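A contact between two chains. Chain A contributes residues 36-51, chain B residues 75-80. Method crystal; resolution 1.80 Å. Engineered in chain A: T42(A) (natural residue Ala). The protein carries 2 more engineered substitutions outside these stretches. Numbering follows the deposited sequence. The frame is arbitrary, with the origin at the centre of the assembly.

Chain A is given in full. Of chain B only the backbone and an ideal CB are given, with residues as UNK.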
# COMPACT_ATOMS: atom_id res chain seq x y z
N GLN A 36 7.80 -4.84 11.96
CA GLN A 36 7.84 -3.71 12.86
C GLN A 36 7.93 -2.48 12.01
O GLN A 36 8.66 -2.45 11.03
CB GLN A 36 9.08 -3.78 13.76
CG GLN A 36 9.18 -5.03 14.62
CD GLN A 36 9.92 -4.77 15.92
OE1 GLN A 36 9.95 -3.64 16.42
NE2 GLN A 36 10.52 -5.82 16.48
N ALA A 37 7.18 -1.46 12.38
CA ALA A 37 7.30 -0.18 11.73
C ALA A 37 8.13 0.67 12.66
O ALA A 37 7.68 1.07 13.74
CB ALA A 37 5.93 0.43 11.50
N MSE A 38 9.37 0.91 12.25
CA MSE A 38 10.27 1.79 12.99
C MSE A 38 9.91 3.23 12.62
O MSE A 38 10.38 4.18 13.24
CB MSE A 38 11.72 1.49 12.63
CG MSE A 38 12.12 0.03 12.77
SE MSE A 38 12.09 -0.60 14.62
CE MSE A 38 13.44 0.59 15.38
N GLU A 39 9.08 3.36 11.59
CA GLU A 39 8.66 4.66 11.08
C GLU A 39 7.64 5.32 12.00
O GLU A 39 7.45 6.54 11.95
CB GLU A 39 8.08 4.52 9.67
CG GLU A 39 9.00 3.83 8.67
CD GLU A 39 8.97 2.32 8.81
OE1 GLU A 39 10.04 1.70 8.97
OE2 GLU A 39 7.87 1.75 8.76
N ALA A 40 6.97 4.52 12.83
CA ALA A 40 6.10 5.06 13.86
C ALA A 40 6.98 5.61 14.97
O ALA A 40 8.09 5.10 15.18
CB ALA A 40 5.17 3.98 14.40
N GLN A 41 6.52 6.64 15.68
CA GLN A 41 7.33 7.27 16.73
C GLN A 41 7.82 6.27 17.77
O GLN A 41 9.01 6.21 18.07
CB GLN A 41 6.57 8.41 17.42
CG GLN A 41 6.94 9.80 16.91
CD GLN A 41 8.41 10.16 17.13
OE1 GLN A 41 9.15 9.44 17.80
NE2 GLN A 41 8.82 11.30 16.58
N THR A 42 6.88 5.51 18.33
CA THR A 42 7.23 4.33 19.10
C THR A 42 7.26 3.19 18.10
O THR A 42 6.30 3.01 17.34
CB THR A 42 6.18 4.03 20.17
OG1 THR A 42 6.20 5.05 21.17
CG2 THR A 42 6.46 2.69 20.83
N ALA A 43 8.36 2.44 18.06
CA ALA A 43 8.41 1.24 17.23
C ALA A 43 7.24 0.36 17.63
O ALA A 43 6.98 0.16 18.81
CB ALA A 43 9.72 0.49 17.44
N ARG A 44 6.50 -0.13 16.64
CA ARG A 44 5.34 -0.95 16.94
C ARG A 44 5.26 -2.13 16.00
O ARG A 44 5.70 -2.07 14.85
CB ARG A 44 4.06 -0.12 16.84
CG ARG A 44 3.74 0.37 15.44
CD ARG A 44 2.38 1.03 15.40
NE ARG A 44 1.48 0.39 14.45
CZ ARG A 44 0.18 0.65 14.36
NH1 ARG A 44 -0.38 1.53 15.18
NH2 ARG A 44 -0.56 0.02 13.46
N GLN A 45 4.68 -3.21 16.50
CA GLN A 45 4.44 -4.38 15.68
C GLN A 45 3.33 -4.08 14.71
O GLN A 45 2.37 -3.38 15.03
CB GLN A 45 4.08 -5.58 16.55
CG GLN A 45 5.12 -5.89 17.61
CD GLN A 45 6.53 -5.84 17.06
OE1 GLN A 45 7.31 -4.95 17.40
NE2 GLN A 45 6.87 -6.80 16.20
N VAL A 46 3.48 -4.59 13.50
CA VAL A 46 2.47 -4.43 12.47
C VAL A 46 2.22 -5.80 11.87
O VAL A 46 3.16 -6.51 11.55
CB VAL A 46 2.94 -3.46 11.36
CG1 VAL A 46 1.97 -3.46 10.18
CG2 VAL A 46 3.11 -2.05 11.93
N GLU A 47 0.95 -6.19 11.76
CA GLU A 47 0.61 -7.43 11.07
C GLU A 47 -0.68 -7.23 10.28
O GLU A 47 -1.66 -6.74 10.81
CB GLU A 47 0.44 -8.58 12.06
CG GLU A 47 1.71 -8.93 12.83
CD GLU A 47 1.58 -10.18 13.69
OE1 GLU A 47 0.51 -10.83 13.65
OE2 GLU A 47 2.55 -10.50 14.41
N PHE A 48 -0.66 -7.62 9.02
CA PHE A 48 -1.85 -7.56 8.20
C PHE A 48 -1.72 -8.52 7.03
O PHE A 48 -0.62 -9.02 6.74
CB PHE A 48 -2.10 -6.12 7.68
CG PHE A 48 -1.01 -5.60 6.78
CD1 PHE A 48 -1.09 -5.75 5.40
CD2 PHE A 48 0.08 -4.92 7.31
CE1 PHE A 48 -0.09 -5.27 4.56
CE2 PHE A 48 1.08 -4.45 6.48
CZ PHE A 48 1.00 -4.61 5.11
N SER A 49 -2.83 -8.78 6.35
CA SER A 49 -2.79 -9.52 5.11
C SER A 49 -3.27 -8.59 4.00
O SER A 49 -4.02 -7.64 4.27
CB SER A 49 -3.68 -10.74 5.19
OG SER A 49 -3.15 -11.65 6.15
N ILE A 50 -2.81 -8.84 2.79
CA ILE A 50 -3.18 -7.96 1.68
C ILE A 50 -3.38 -8.78 0.41
O ILE A 50 -2.64 -9.73 0.14
CB ILE A 50 -2.11 -6.86 1.48
CG1 ILE A 50 -2.59 -5.81 0.46
CG2 ILE A 50 -0.76 -7.48 1.10
CD1 ILE A 50 -1.62 -4.63 0.33
N GLU A 51 -4.44 -8.47 -0.34
CA GLU A 51 -4.66 -9.11 -1.62
C GLU A 51 -3.66 -8.58 -2.63
O GLU A 51 -3.42 -7.37 -2.70
CB GLU A 51 -6.09 -8.86 -2.11
CG GLU A 51 -7.15 -9.56 -1.26
CD GLU A 51 -7.27 -11.05 -1.56
OE1 GLU A 51 -6.65 -11.52 -2.54
OE2 GLU A 51 -7.98 -11.76 -0.81
N UNK B 75 5.42 6.12 4.01
CA UNK B 75 4.98 5.53 5.25
C UNK B 75 4.79 4.06 5.09
O UNK B 75 5.48 3.44 4.28
CB UNK B 75 3.69 6.18 5.74
N UNK B 76 3.87 3.51 5.87
CA UNK B 76 3.69 2.06 5.89
C UNK B 76 2.23 1.69 5.97
O UNK B 76 1.41 2.50 6.35
CB UNK B 76 4.45 1.44 7.06
N UNK B 77 1.89 0.46 5.57
CA UNK B 77 0.52 -0.01 5.68
C UNK B 77 0.31 -0.73 7.01
O UNK B 77 1.22 -1.35 7.53
CB UNK B 77 0.17 -0.93 4.51
N UNK B 78 -0.91 -0.66 7.54
CA UNK B 78 -1.26 -1.38 8.75
C UNK B 78 -2.75 -1.66 8.75
O UNK B 78 -3.46 -1.15 7.91
CB UNK B 78 -0.85 -0.59 10.00
N UNK B 79 -3.18 -2.51 9.68
CA UNK B 79 -4.60 -2.78 9.87
C UNK B 79 -5.25 -1.60 10.56
O UNK B 79 -4.66 -1.00 11.46
CB UNK B 79 -4.81 -4.06 10.68
N UNK B 80 -6.48 -1.28 10.14
CA UNK B 80 -7.26 -0.21 10.73
C UNK B 80 -7.46 -0.46 12.23
O UNK B 80 -7.19 0.42 13.05
CB UNK B 80 -8.61 -0.08 10.02

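Strand 75-79 of chain B crosses strand 44-51 of chain A steeply, at 81° between N-to-C directions with the axes 5.8 Å apart at closest approach. No direct hydrogen bond links the stretches, so side-chain preferences must be read mainly from shape and from the polar groups within reach.

Position 75 has phi/psi of 167/-150, a combination that strongly favours glycine. Its ideal CB would point sideways, with nothing of the chain A stretch within 5.5 Å, so the backbone angles are the better evidence. The residue is G75(B).

Position 76 is extended (-141/159), and its CA-to-CB bond points toward chain A. The ideal CB lies 3.8 Å from E39(A) OE2 and 4.8 Å from A37(A) CB. Beyond it lies a hollow lined by the methyls of A37(A) and A40(A), V46(A) CG2 and the R44(A) side chain. The carboxylate is near the base of the side chain, and the hollow beyond favours a large apolar group, whether aromatic, leucine or methionine. The deposited residue is F76(B), with chi1 in p. A37(A) CB sits over one ring face, 3.5 Å from the centroid of the F76(B) ring and only 9° off its normal, a clear CH-pi contact. V46(A) CG2 packs 3.9 Å from F76(B) CE1, and A40(A) CB lies 4.1 Å from F76(B) CZ. R44(A) NE approaches the ring edge, at 4.4 Å from F76(B) CE1; this nitrogen is buried by the contact and has no partner in the model, a polar cost of the packing.

At position 77 the CB points sideways, 3.8 Å from F48(A) CZ, and I50(A) CD1 offers a second apolar surface nearby. Leucine, isoleucine, valine or methionine would all be reasonable. L77(B) has chi1 m and chi2 t, which places its CD1 3.9 Å from I50(A) CD1, while its CB retains the contact with F48(A) CZ. Its backbone O is 3.3 Å from F48(A) CE2, so backbone as well as side chain meets that ring.

Position 78 also directs CB sideways, but into close quarters: 3.5 Å from R44(A) NH2 and 4.0 Å from V46(A) CG1. A small residue such as alanine or serine fits this spacing readily. A78(B) keeps its methyl against V46(A), and its CA lies 4.0 Å from F48(A) CD2.

At position 79 CA-to-CB points sideways, and the ideal CB is 4.1 Å from E47(A) O and 4.5 Å from F48(A) CB. A long side chain could reach across the strand over E47(A) and F48(A), and the carbonyl of E47(A) with the apolar flank of F48(A) makes lysine, arginine or glutamine plausible. The end of R79(B) comes nearer. Its CG packs 3.6 Å from F48(A) CB, and F48(A) CA and E47(A) O lie over one guanidinium face. R79(B) NH1 is 3.4 Å from E47(A) O, but the angle is too poor for a hydrogen bond. Water supplies the links: water 1 accepts from E47(A) N and R79(B) N, water 2 from S49(A) N and R79(B) NE.

Position 80 points away, leaving polar or charged residues acceptable; K80(B) makes no contact with the chain A stretch.

Chain B (75-80) GFLARK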
# COMPACT_ATOMS: atom_id res chain seq x y z
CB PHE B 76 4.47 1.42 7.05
CG PHE B 76 4.03 1.90 8.42
CD1 PHE B 76 3.12 1.16 9.17
CD2 PHE B 76 4.57 3.05 8.98
CE1 PHE B 76 2.74 1.58 10.45
CE2 PHE B 76 4.20 3.48 10.25
CZ PHE B 76 3.27 2.75 10.98
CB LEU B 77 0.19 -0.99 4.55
CG LEU B 77 0.21 -0.38 3.15
CD1 LEU B 77 -0.07 -1.48 2.12
CD2 LEU B 77 -0.82 0.73 3.04
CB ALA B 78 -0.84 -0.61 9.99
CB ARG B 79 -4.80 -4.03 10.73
CG ARG B 79 -4.83 -5.33 9.97
CD ARG B 79 -5.26 -6.47 10.89
NE ARG B 79 -5.26 -7.75 10.19
CZ ARG B 79 -4.70 -8.86 10.67
NH1 ARG B 79 -4.09 -8.83 11.85
NH2 ARG B 79 -4.74 -9.99 9.97
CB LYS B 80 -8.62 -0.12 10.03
CG LYS B 80 -9.38 1.18 10.25
CD LYS B 80 -8.79 2.30 9.41
CE LYS B 80 -9.67 3.54 9.42
NZ LYS B 80 -9.06 4.65 8.62
O HOH W 1 -1.33 -3.89 11.82
O HOH W 2 -5.50 -7.66 7.42
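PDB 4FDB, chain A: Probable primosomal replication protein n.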